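Protein toll (Drosophila melanogaster, PDB 4LXR) serves as the cell-surface receptor for the cleaved cytokine Spaetzle, switching on Toll signalling in antifungal immunity and in dorsal-ventral patterning of the embryo. Local coordinates at residues 129-134 with 153-158; 423-428 with 456-461; 588-593 with 609-614. One frame throughout, in Å; residues are numbered along the deposited sequence.

The three contacts follow one another along the extracellular leucine-rich-repeat part of Toll, each closing before the next opens. Interaction 1 joins neighbouring parallel strands 127-131 and 151-155 near the N-terminal end, where Spaetzle is bound. Interaction 2, about 62 Å away centre to centre and across the centre of the chain, stitches the loops of LRR 12 and LRR 13 that follow strands 415-417 and 450-452. Interaction 3 lies about 33 Å from interaction 2, centre to centre, and pairs strand 590-592 with strand 609-613 in a separate sheet. The first two therefore illustrate how successive turns of the solenoid stack, and the third how its C-terminal cap region meets the next N-terminal cap region.

Interaction 1: residues 129-134 with 153-158; sequences RFTTRR and ELRANI
Phe-130 and Leu-154 face each other in register at the ends of two parallel strands, 127-131 and 151-155; the axes of 129-131 and 153-155 come within 4.8 Å. The backbone ladder has three bonds: Phe-130 N to Glu-153 O, Arg-155 N to Phe-130 O at 2.9 Å, and Thr-132 N to Arg-155 O.

Apolar contact lies on the Phe-130 side of the strands, where Phe-130 CB rests 3.8 Å from Leu-154 CD2. Beyond the strands, Thr-132 CG2 meets Ala-156 CB, also at 3.8 Å. This is the leucine-rich-repeat pattern, one strand from each turn of the solenoid, with Phe-130 and Leu-154 packed on one face and Arg-129, Thr-131, Glu-153 and Arg-155 on the other.

Polar contact belongs to that second face. Arg-129 and Glu-153 run side by side, and the methylene CD of Arg-129 lies 3.3 Å from the carboxylate carbon CD of Glu-153. A bend at chi3 (75°) turns NE, which stays 4.3 Å from Glu-153 OE2, too far for a salt bridge. Instead Arg-129 NH1 bonds Thr-131 OG1 in the guanidinium plane, at 3.2 Å, and pairs with Glu-106. An alanine in place of Arg-129 would probably leave Glu-106 without its cation, Thr-131 OG1 without this donor, and a gap beside the Glu-153 carboxylate. Glu-153 OE2 and Arg-155 NH1 form salt bridges with Arg-7 and Asp-55 of a Spaetzle chain.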
loop_
_atom_site.group_PDB
_atom_site.type_symbol
_atom_site.label_atom_id
_atom_site.label_comp_id
_atom_site.label_asym_id
_atom_site.label_seq_id
_atom_site.Cartn_x
_atom_site.Cartn_y
_atom_site.Cartn_z
ATOM N N ARG A 129 8.833 -8.486 38.451
ATOM C CA ARG A 129 7.785 -9.181 37.714
ATOM C C ARG A 129 7.902 -10.680 37.917
ATOM O O ARG A 129 8.984 -11.244 37.785
ATOM C CB ARG A 129 7.834 -8.873 36.209
ATOM C CG ARG A 129 7.009 -9.892 35.395
ATOM C CD ARG A 129 6.491 -9.334 34.041
ATOM N NE ARG A 129 7.523 -9.237 33.018
ATOM C CZ ARG A 129 7.926 -10.230 32.215
ATOM N NH1 ARG A 129 7.416 -11.465 32.313
ATOM N NH2 ARG A 129 8.865 -9.979 31.300
ATOM N N PHE A 130 6.783 -11.325 38.221
ATOM C CA PHE A 130 6.751 -12.775 38.324
ATOM C C PHE A 130 5.667 -13.292 37.395
ATOM O O PHE A 130 4.503 -12.873 37.477
ATOM C CB PHE A 130 6.446 -13.214 39.768
ATOM C CG PHE A 130 6.353 -14.703 39.941
ATOM C CD1 PHE A 130 7.403 -15.531 39.540
ATOM C CD2 PHE A 130 5.234 -15.275 40.513
ATOM C CE1 PHE A 130 7.333 -16.915 39.691
ATOM C CE2 PHE A 130 5.142 -16.673 40.679
ATOM C CZ PHE A 130 6.194 -17.494 40.269
ATOM N N THR A 131 6.026 -14.244 36.547
ATOM C CA THR A 131 5.116 -14.660 35.488
ATOM C C THR A 131 5.236 -16.153 35.292
ATOM O O THR A 131 6.348 -16.677 35.143
ATOM C CB THR A 131 5.471 -13.931 34.175
ATOM O OG1 THR A 131 5.159 -12.534 34.310
ATOM C CG2 THR A 131 4.714 -14.518 32.983
ATOM N N THR A 132 4.105 -16.845 35.294
ATOM C CA THR A 132 4.127 -18.294 35.115
ATOM C C THR A 132 2.776 -18.765 34.611
ATOM O O THR A 132 1.766 -18.125 34.873
ATOM C CB THR A 132 4.466 -19.047 36.432
ATOM O OG1 THR A 132 4.553 -20.455 36.168
ATOM C CG2 THR A 132 3.390 -18.812 37.511
ATOM N N ARG A 133 2.764 -19.888 33.897
ATOM C CA ARG A 133 1.518 -20.554 33.511
ATOM C C ARG A 133 1.301 -21.882 34.242
ATOM O O ARG A 133 0.339 -22.617 33.963
ATOM C CB ARG A 133 1.457 -20.709 31.979
ATOM C CG ARG A 133 1.466 -19.316 31.328
ATOM C CD ARG A 133 1.699 -19.326 29.861
ATOM N NE ARG A 133 3.074 -19.658 29.518
ATOM C CZ ARG A 133 3.584 -19.462 28.308
ATOM N NH1 ARG A 133 2.829 -18.926 27.364
ATOM N NH2 ARG A 133 4.836 -19.802 28.043
ATOM N N ARG A 134 2.194 -22.189 35.175
ATOM C CA ARG A 134 2.015 -23.356 36.029
ATOM C C ARG A 134 0.896 -23.074 37.033
ATOM O O ARG A 134 0.725 -21.932 37.454
ATOM C CB ARG A 134 3.281 -23.640 36.817
ATOM C CG ARG A 134 4.432 -24.197 36.023
ATOM C CD ARG A 134 4.414 -25.729 35.989
ATOM N NE ARG A 134 3.294 -26.248 35.206
ATOM C CZ ARG A 134 3.214 -26.171 33.884
ATOM N NH1 ARG A 134 4.185 -25.573 33.200
ATOM N NH2 ARG A 134 2.155 -26.664 33.244
ATOM N N GLU A 153 4.450 -6.486 38.935
ATOM C CA GLU A 153 3.637 -7.248 38.018
ATOM C C GLU A 153 3.603 -8.683 38.452
ATOM O O GLU A 153 4.646 -9.288 38.688
ATOM C CB GLU A 153 4.178 -7.152 36.552
ATOM C CG GLU A 153 3.371 -8.039 35.546
ATOM C CD GLU A 153 3.663 -7.686 34.051
ATOM O OE1 GLU A 153 3.324 -8.475 33.130
ATOM O OE2 GLU A 153 4.253 -6.622 33.799
ATOM N N LEU A 154 2.401 -9.247 38.540
ATOM C CA LEU A 154 2.262 -10.636 38.945
ATOM C C LEU A 154 1.301 -11.244 37.989
ATOM O O LEU A 154 0.213 -10.723 37.762
ATOM C CB LEU A 154 1.715 -10.782 40.388
ATOM C CG LEU A 154 2.591 -10.238 41.499
ATOM C CD1 LEU A 154 1.862 -10.329 42.855
ATOM C CD2 LEU A 154 3.879 -11.024 41.544
ATOM N N ARG A 155 1.693 -12.372 37.431
ATOM C CA ARG A 155 0.833 -13.061 36.506
ATOM C C ARG A 155 0.926 -14.542 36.787
ATOM O O ARG A 155 1.905 -15.183 36.409
ATOM C CB ARG A 155 1.252 -12.793 35.058
ATOM C CG ARG A 155 0.220 -13.327 34.096
ATOM C CD ARG A 155 0.493 -13.040 32.679
ATOM N NE ARG A 155 0.382 -11.643 32.249
ATOM C CZ ARG A 155 0.193 -11.333 30.967
ATOM N NH1 ARG A 155 0.062 -12.326 30.103
ATOM N NH2 ARG A 155 0.122 -10.077 30.537
ATOM N N ALA A 156 -0.094 -15.089 37.440
ATOM C CA ALA A 156 -0.032 -16.481 37.852
ATOM C C ALA A 156 -1.406 -17.117 38.067
ATOM O O ALA A 156 -1.582 -17.903 39.011
ATOM C CB ALA A 156 0.799 -16.587 39.120
ATOM N N ASN A 157 -2.363 -16.797 37.190
ATOM C CA ASN A 157 -3.754 -17.239 37.341
ATOM C C ASN A 157 -4.295 -16.999 38.752
ATOM O O ASN A 157 -4.975 -17.852 39.323
ATOM C CB ASN A 157 -3.944 -18.704 36.899
ATOM C CG ASN A 157 -3.891 -18.842 35.367
ATOM O OD1 ASN A 157 -4.884 -18.607 34.692
ATOM N ND2 ASN A 157 -2.703 -19.152 34.823
ATOM N N ILE A 158 -3.979 -15.822 39.290
ATOM C CA ILE A 158 -4.325 -15.485 40.655
ATOM C C ILE A 158 -5.824 -15.261 40.831
ATOM O O ILE A 158 -6.409 -14.357 40.222
ATOM C CB ILE A 158 -3.549 -14.277 41.140
ATOM C CG1 ILE A 158 -2.055 -14.539 40.963
ATOM C CG2 ILE A 158 -3.880 -14.018 42.632
ATOM C CD1 ILE A 158 -1.180 -13.284 41.114
HETATM O O HOH W 1 3.187 -10.869 32.866
HETATM O O HOH W 2 -0.322 -19.511 36.289
HETATM O O HOH W 3 -2.082 -20.770 39.026
#

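Interaction 2: residues 423-428 with 456-461; sequences IDLQQP and NSIIFV. With NAG (2-acetamido-2-deoxy-beta-D-glucopyranose), chain M.
Asn-456 reaches across to Ile-423, and its side chain carries the polar half of this contact. Starting at the backbone, CB lies 3.3 Å from Ile-423 O. CG, placed anti to the carbonyl carbon (chi1 -78°), comes alongside Ile-423 CB, the two side chains running together in the same direction. At the tip, OD1 accepts the N-H of Ile-423 at 3.0 Å; the bond is fairly straight (161° at the hydrogen), with the donor tilted modestly from the amide plane. OD1 also lies against CB, CG1 and CD1 of Ile-423. ND2 donates in turn to Leu-418 O and Leu-453 O. This is the asparagine ladder of leucine-rich repeats, and Asn-480 of the next turn continues it, its OD1 taking the N-H of Ile-458.

Next along the chain, Ser-457 N returns a bond to Ile-423 O at 2.8 Å, the donor standing above the carbonyl plane. Ser-457 OG meets O3 of the NAG carried by Asn-481 in a weak hydrogen bond of 3.4 Å. Asp-424 OD1 accepts from Gln-426 N in an Asx turn, met from above the carboxylate plane, and forms a salt bridge with Arg-400. A water links Asp-424 O to Ile-459 N.

The apolar half gathers round Ile-458. Its CD1 fits against both CG and CD1 of Leu-425, the side chains crossing obliquely, with Leu-425 CG at 3.8 Å from Ile-458 CD1. Separately, a methyl meets a backbone oxygen where Ile-459 CD1 comes 3.7 Å from Gln-427 O.

With no regular helix or strand in either segment, the buried amide of Asn-456 adds a side-chain bond to the backbone bond from Ser-457 N: its oxygen and its nitrogen are both engaged by backbone groups, which fixes the rotation of the amide and ties the two turns together.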
loop_
_atom_site.group_PDB
_atom_site.type_symbol
_atom_site.label_atom_id
_atom_site.label_comp_id
_atom_site.label_asym_id
_atom_site.label_seq_id
_atom_site.Cartn_x
_atom_site.Cartn_y
_atom_site.Cartn_z
ATOM N N ILE A 423 -19.040 9.276 -8.324
ATOM C CA ILE A 423 -18.870 10.652 -8.757
ATOM C C ILE A 423 -18.641 10.776 -10.255
ATOM O O ILE A 423 -17.664 10.245 -10.788
ATOM C CB ILE A 423 -17.699 11.311 -8.021
ATOM C CG1 ILE A 423 -17.929 11.229 -6.508
ATOM C CG2 ILE A 423 -17.530 12.740 -8.479
ATOM C CD1 ILE A 423 -16.676 11.430 -5.689
ATOM N N ASP A 424 -19.536 11.482 -10.940
ATOM C CA ASP A 424 -19.334 11.729 -12.371
ATOM C C ASP A 424 -19.136 13.216 -12.712
ATOM O O ASP A 424 -18.875 13.572 -13.866
ATOM C CB ASP A 424 -20.467 11.097 -13.206
ATOM C CG ASP A 424 -21.819 11.756 -12.977
ATOM O OD1 ASP A 424 -21.937 12.634 -12.092
ATOM O OD2 ASP A 424 -22.781 11.377 -13.683
ATOM N N LEU A 425 -19.280 14.072 -11.704
ATOM C CA LEU A 425 -19.224 15.531 -11.870
ATOM C C LEU A 425 -20.177 16.066 -12.942
ATOM O O LEU A 425 -20.039 17.202 -13.396
ATOM C CB LEU A 425 -17.793 16.023 -12.102
ATOM C CG LEU A 425 -16.790 15.769 -10.975
ATOM C CD1 LEU A 425 -15.455 16.419 -11.315
ATOM C CD2 LEU A 425 -17.315 16.280 -9.625
ATOM N N GLN A 426 -21.137 15.227 -13.331
ATOM C CA GLN A 426 -22.308 15.630 -14.113
ATOM C C GLN A 426 -21.946 16.418 -15.361
ATOM O O GLN A 426 -22.457 17.513 -15.575
ATOM C CB GLN A 426 -23.273 16.428 -13.225
ATOM C CG GLN A 426 -23.387 15.862 -11.801
ATOM C CD GLN A 426 -24.601 16.371 -11.045
ATOM O OE1 GLN A 426 -25.718 16.364 -11.564
ATOM N NE2 GLN A 426 -24.388 16.813 -9.814
ATOM N N GLN A 427 -21.079 15.846 -16.186
ATOM C CA GLN A 427 -20.486 16.582 -17.292
ATOM C C GLN A 427 -21.009 16.205 -18.688
ATOM O O GLN A 427 -20.885 15.057 -19.108
ATOM C CB GLN A 427 -18.975 16.419 -17.244
ATOM C CG GLN A 427 -18.252 17.294 -18.240
ATOM C CD GLN A 427 -18.491 18.768 -18.002
ATOM O OE1 GLN A 427 -18.267 19.276 -16.906
ATOM N NE2 GLN A 427 -18.950 19.463 -19.032
ATOM N N PRO A 428 -21.592 17.182 -19.410
ATOM C CA PRO A 428 -22.120 16.980 -20.768
ATOM C C PRO A 428 -21.035 16.770 -21.827
ATOM O O PRO A 428 -20.028 17.477 -21.845
ATOM C CB PRO A 428 -22.896 18.275 -21.043
ATOM C CG PRO A 428 -22.294 19.274 -20.132
ATOM C CD PRO A 428 -21.942 18.514 -18.890
ATOM N N ASN A 456 -14.340 6.091 -9.764
ATOM C CA ASN A 456 -15.574 6.852 -9.887
ATOM C C ASN A 456 -16.036 6.796 -11.343
ATOM O O ASN A 456 -15.799 5.800 -12.019
ATOM C CB ASN A 456 -15.342 8.283 -9.399
ATOM C CG ASN A 456 -15.330 8.377 -7.873
ATOM O OD1 ASN A 456 -16.380 8.364 -7.255
ATOM N ND2 ASN A 456 -14.143 8.462 -7.269
ATOM N N SER A 457 -16.675 7.851 -11.837
ATOM C CA SER A 457 -17.121 7.887 -13.237
ATOM C C SER A 457 -16.700 9.163 -13.947
ATOM O O SER A 457 -17.452 9.722 -14.731
ATOM C CB SER A 457 -18.634 7.733 -13.329
ATOM O OG SER A 457 -19.008 6.434 -12.930
ATOM N N ILE A 458 -15.498 9.633 -13.643
ATOM C CA ILE A 458 -14.962 10.811 -14.285
ATOM C C ILE A 458 -14.697 10.460 -15.750
ATOM O O ILE A 458 -14.264 9.341 -16.065
ATOM C CB ILE A 458 -13.663 11.258 -13.587
ATOM C CG1 ILE A 458 -13.918 11.492 -12.089
ATOM C CG2 ILE A 458 -13.081 12.487 -14.248
ATOM C CD1 ILE A 458 -14.806 12.663 -11.797
ATOM N N ILE A 459 -14.990 11.401 -16.644
ATOM C CA ILE A 459 -14.762 11.193 -18.069
ATOM C C ILE A 459 -13.777 12.199 -18.642
ATOM O O ILE A 459 -13.424 12.130 -19.811
ATOM C CB ILE A 459 -16.082 11.283 -18.884
ATOM C CG1 ILE A 459 -16.723 12.656 -18.722
ATOM C CG2 ILE A 459 -17.054 10.215 -18.448
ATOM C CD1 ILE A 459 -17.908 12.867 -19.633
ATOM N N PHE A 460 -13.321 13.129 -17.818
ATOM C CA PHE A 460 -12.620 14.292 -18.344
ATOM C C PHE A 460 -11.571 14.809 -17.372
ATOM O O PHE A 460 -11.811 14.860 -16.162
ATOM C CB PHE A 460 -13.667 15.376 -18.624
ATOM C CG PHE A 460 -13.102 16.695 -19.048
ATOM C CD1 PHE A 460 -12.486 16.838 -20.282
ATOM C CD2 PHE A 460 -13.250 17.811 -18.240
ATOM C CE1 PHE A 460 -11.989 18.070 -20.693
ATOM C CE2 PHE A 460 -12.760 19.042 -18.636
ATOM C CZ PHE A 460 -12.127 19.173 -19.872
ATOM N N VAL A 461 -10.416 15.201 -17.905
ATOM C CA VAL A 461 -9.395 15.880 -17.114
ATOM C C VAL A 461 -9.713 17.374 -17.021
ATOM O O VAL A 461 -9.477 18.115 -17.967
ATOM C CB VAL A 461 -7.998 15.704 -17.741
ATOM C CG1 VAL A 461 -6.968 16.417 -16.914
ATOM C CG2 VAL A 461 -7.660 14.224 -17.879
HETATM C C1 NAG M . -18.459 4.257 -16.839
HETATM C C2 NAG M . -19.185 2.967 -16.396
HETATM C C3 NAG M . -20.540 3.273 -15.734
HETATM C C4 NAG M . -21.361 4.291 -16.524
HETATM C C5 NAG M . -20.488 5.425 -17.058
HETATM C C6 NAG M . -21.049 6.798 -16.771
HETATM C C7 NAG M . -18.894 0.777 -17.469
HETATM C C8 NAG M . -19.136 -0.046 -18.701
HETATM N N2 NAG M . -19.346 2.034 -17.506
HETATM O O3 NAG M . -20.357 3.701 -14.387
HETATM O O4 NAG M . -22.048 3.657 -17.597
HETATM O O5 NAG M . -19.204 5.370 -16.434
HETATM O O6 NAG M . -20.402 7.789 -17.555
HETATM O O7 NAG M . -18.316 0.322 -16.486
HETATM O O HOH W 4 -16.270 14.100 -15.443
#

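Interaction 3: residues 588-593 with 609-614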
loop_
_atom_site.group_PDB
_atom_site.type_symbol
_atom_site.label_atom_id
_atom_site.label_comp_id
_atom_site.label_asym_id
_atom_site.label_seq_id
_atom_site.Cartn_x
_atom_site.Cartn_y
_atom_site.Cartn_z
ATOM N N THR A 588 2.059 -0.456 -39.461
ATOM C CA THR A 588 1.028 -1.458 -39.208
ATOM C C THR A 588 -0.277 -0.790 -38.819
ATOM O O THR A 588 -1.342 -1.407 -38.867
ATOM C CB THR A 588 1.425 -2.400 -38.058
ATOM O OG1 THR A 588 2.835 -2.640 -38.096
ATOM C CG2 THR A 588 0.689 -3.723 -38.174
ATOM N N LEU A 589 -0.186 0.472 -38.417
ATOM C CA LEU A 589 -1.347 1.200 -37.925
ATOM C C LEU A 589 -2.224 1.612 -39.090
ATOM O O LEU A 589 -1.914 2.566 -39.798
ATOM C CB LEU A 589 -0.902 2.433 -37.145
ATOM C CG LEU A 589 0.019 2.161 -35.952
ATOM C CD1 LEU A 589 0.472 3.468 -35.340
ATOM C CD2 LEU A 589 -0.682 1.305 -34.910
ATOM N N ILE A 590 -3.319 0.892 -39.298
ATOM C CA ILE A 590 -4.164 1.165 -40.451
ATOM C C ILE A 590 -5.621 1.448 -40.105
ATOM O O ILE A 590 -6.144 0.995 -39.083
ATOM C CB ILE A 590 -4.094 0.028 -41.493
ATOM C CG1 ILE A 590 -4.614 -1.281 -40.890
ATOM C CG2 ILE A 590 -2.659 -0.111 -42.038
ATOM C CD1 ILE A 590 -4.729 -2.417 -41.904
ATOM N N CYS A 591 -6.262 2.220 -40.973
ATOM C CA CYS A 591 -7.692 2.462 -40.882
ATOM C C CYS A 591 -8.359 2.037 -42.191
ATOM O O CYS A 591 -7.980 2.506 -43.265
ATOM C CB CYS A 591 -7.967 3.938 -40.589
ATOM S SG CYS A 591 -7.519 4.462 -38.900
ATOM N N PRO A 592 -9.342 1.132 -42.106
ATOM C CA PRO A 592 -10.055 0.647 -43.295
ATOM C C PRO A 592 -10.742 1.766 -44.087
ATOM O O PRO A 592 -11.040 2.832 -43.552
ATOM C CB PRO A 592 -11.105 -0.305 -42.706
ATOM C CG PRO A 592 -10.521 -0.755 -41.400
ATOM C CD PRO A 592 -9.756 0.426 -40.879
ATOM N N LEU A 593 -10.951 1.518 -45.374
ATOM C CA LEU A 593 -11.753 2.384 -46.227
ATOM C C LEU A 593 -12.940 1.555 -46.703
ATOM O O LEU A 593 -12.785 0.596 -47.465
ATOM C CB LEU A 593 -10.935 2.899 -47.421
ATOM C CG LEU A 593 -11.710 3.618 -48.535
ATOM C CD1 LEU A 593 -12.366 4.890 -48.021
ATOM C CD2 LEU A 593 -10.820 3.919 -49.724
ATOM N N ASN A 609 -10.564 -5.038 -50.622
ATOM C CA ASN A 609 -10.420 -4.409 -49.316
ATOM C C ASN A 609 -9.406 -3.275 -49.444
ATOM O O ASN A 609 -8.445 -3.376 -50.229
ATOM C CB ASN A 609 -10.004 -5.422 -48.248
ATOM C CG ASN A 609 -8.637 -6.020 -48.510
ATOM O OD1 ASN A 609 -7.621 -5.493 -48.058
ATOM N ND2 ASN A 609 -8.606 -7.130 -49.237
ATOM N N CYS A 610 -9.642 -2.195 -48.706
ATOM C CA CYS A 610 -8.851 -0.977 -48.832
ATOM C C CYS A 610 -8.589 -0.386 -47.454
ATOM O O CYS A 610 -9.463 -0.398 -46.597
ATOM C CB CYS A 610 -9.580 0.061 -49.697
ATOM S SG CYS A 610 -10.273 -0.562 -51.264
ATOM N N HIS A 611 -7.388 0.130 -47.232
ATOM C CA HIS A 611 -7.115 0.807 -45.966
ATOM C C HIS A 611 -6.128 1.939 -46.163
ATOM O O HIS A 611 -5.532 2.085 -47.232
ATOM C CB HIS A 611 -6.584 -0.170 -44.915
ATOM C CG HIS A 611 -5.292 -0.821 -45.301
ATOM N ND1 HIS A 611 -5.236 -2.057 -45.910
ATOM C CD2 HIS A 611 -4.009 -0.404 -45.182
ATOM C CE1 HIS A 611 -3.974 -2.377 -46.137
ATOM N NE2 HIS A 611 -3.209 -1.391 -45.704
ATOM N N VAL A 612 -5.957 2.725 -45.108
ATOM C CA VAL A 612 -5.057 3.864 -45.102
ATOM C C VAL A 612 -3.974 3.641 -44.058
ATOM O O VAL A 612 -4.251 3.205 -42.936
ATOM C CB VAL A 612 -5.819 5.171 -44.804
ATOM C CG1 VAL A 612 -4.873 6.264 -44.356
ATOM C CG2 VAL A 612 -6.607 5.616 -46.021
ATOM N N ARG A 613 -2.739 3.932 -44.437
ATOM C CA ARG A 613 -1.596 3.774 -43.558
ATOM C C ARG A 613 -1.062 5.173 -43.293
ATOM O O ARG A 613 -0.527 5.805 -44.200
ATOM C CB ARG A 613 -0.535 2.930 -44.266
ATOM C CG ARG A 613 0.594 2.440 -43.387
ATOM C CD ARG A 613 1.794 2.042 -44.246
ATOM N NE ARG A 613 1.440 1.116 -45.312
ATOM C CZ ARG A 613 1.763 1.281 -46.589
ATOM N NH1 ARG A 613 2.456 2.341 -46.972
ATOM N NH2 ARG A 613 1.401 0.379 -47.487
ATOM N N THR A 614 -1.218 5.678 -42.072
ATOM C CA THR A 614 -0.839 7.066 -41.810
ATOM C C THR A 614 0.667 7.296 -41.743
ATOM O O THR A 614 1.132 8.408 -41.998
ATOM C CB THR A 614 -1.506 7.633 -40.537
ATOM O OG1 THR A 614 -1.505 6.633 -39.515
ATOM C CG2 THR A 614 -2.937 8.058 -40.829
#
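Ile-590 lies over one face of the His-611 imidazole, its CD1 3.8 Å above the ring plane and offset toward the rim. The carbon is 3.9 Å from the ring centroid and only 14° off the normal, a CH-pi contact. The other branch works at a rim atom, Ile-590 CG2 coming within 3.4 Å of His-611 CD2. CG1 of Ile-590 lies between its backbone N and carbonyl carbon (chi1 62°), and from it CD1 extends over the imidazole; the side chains cross at a slant. His-611 CB, for its part, rests close to Cys-591 O.

The backbones pair in antiparallel fashion, though the short strand segments cross at 143°, well short of an exact antiparallel 180°. Cys-591 and Val-612 form a hydrogen-bonded pair: Cys-591 N gives to Val-612 O at 3.0 Å, and Val-612 N to Cys-591 O at 2.7 Å. Pro-592, which has no N-H, sits in the following non-hydrogen-bonded pair with His-611, so its missing donor costs the ladder nothing. Leu-593 N then bonds Cys-610 O at 2.7 Å, approaching from well above the carbonyl plane, while Leu-593 CB packs on Cys-610 CB at 3.9 Å.

Each strand is tied down by a disulfide, Cys-591 to Cys-540 and Cys-610 to Cys-604. The pairing joins the C-terminal cap of the first repeat array to the N-terminal cap that follows it. Strand 590-592 forms one edge of its sheet within the chain; strand 609-613 lies next and is flanked by strand 618-622, whose Val-620 touches His-611. Helix 543-549 covers one end, Ile-546 meeting Leu-589 and Leu-543 meeting Thr-614.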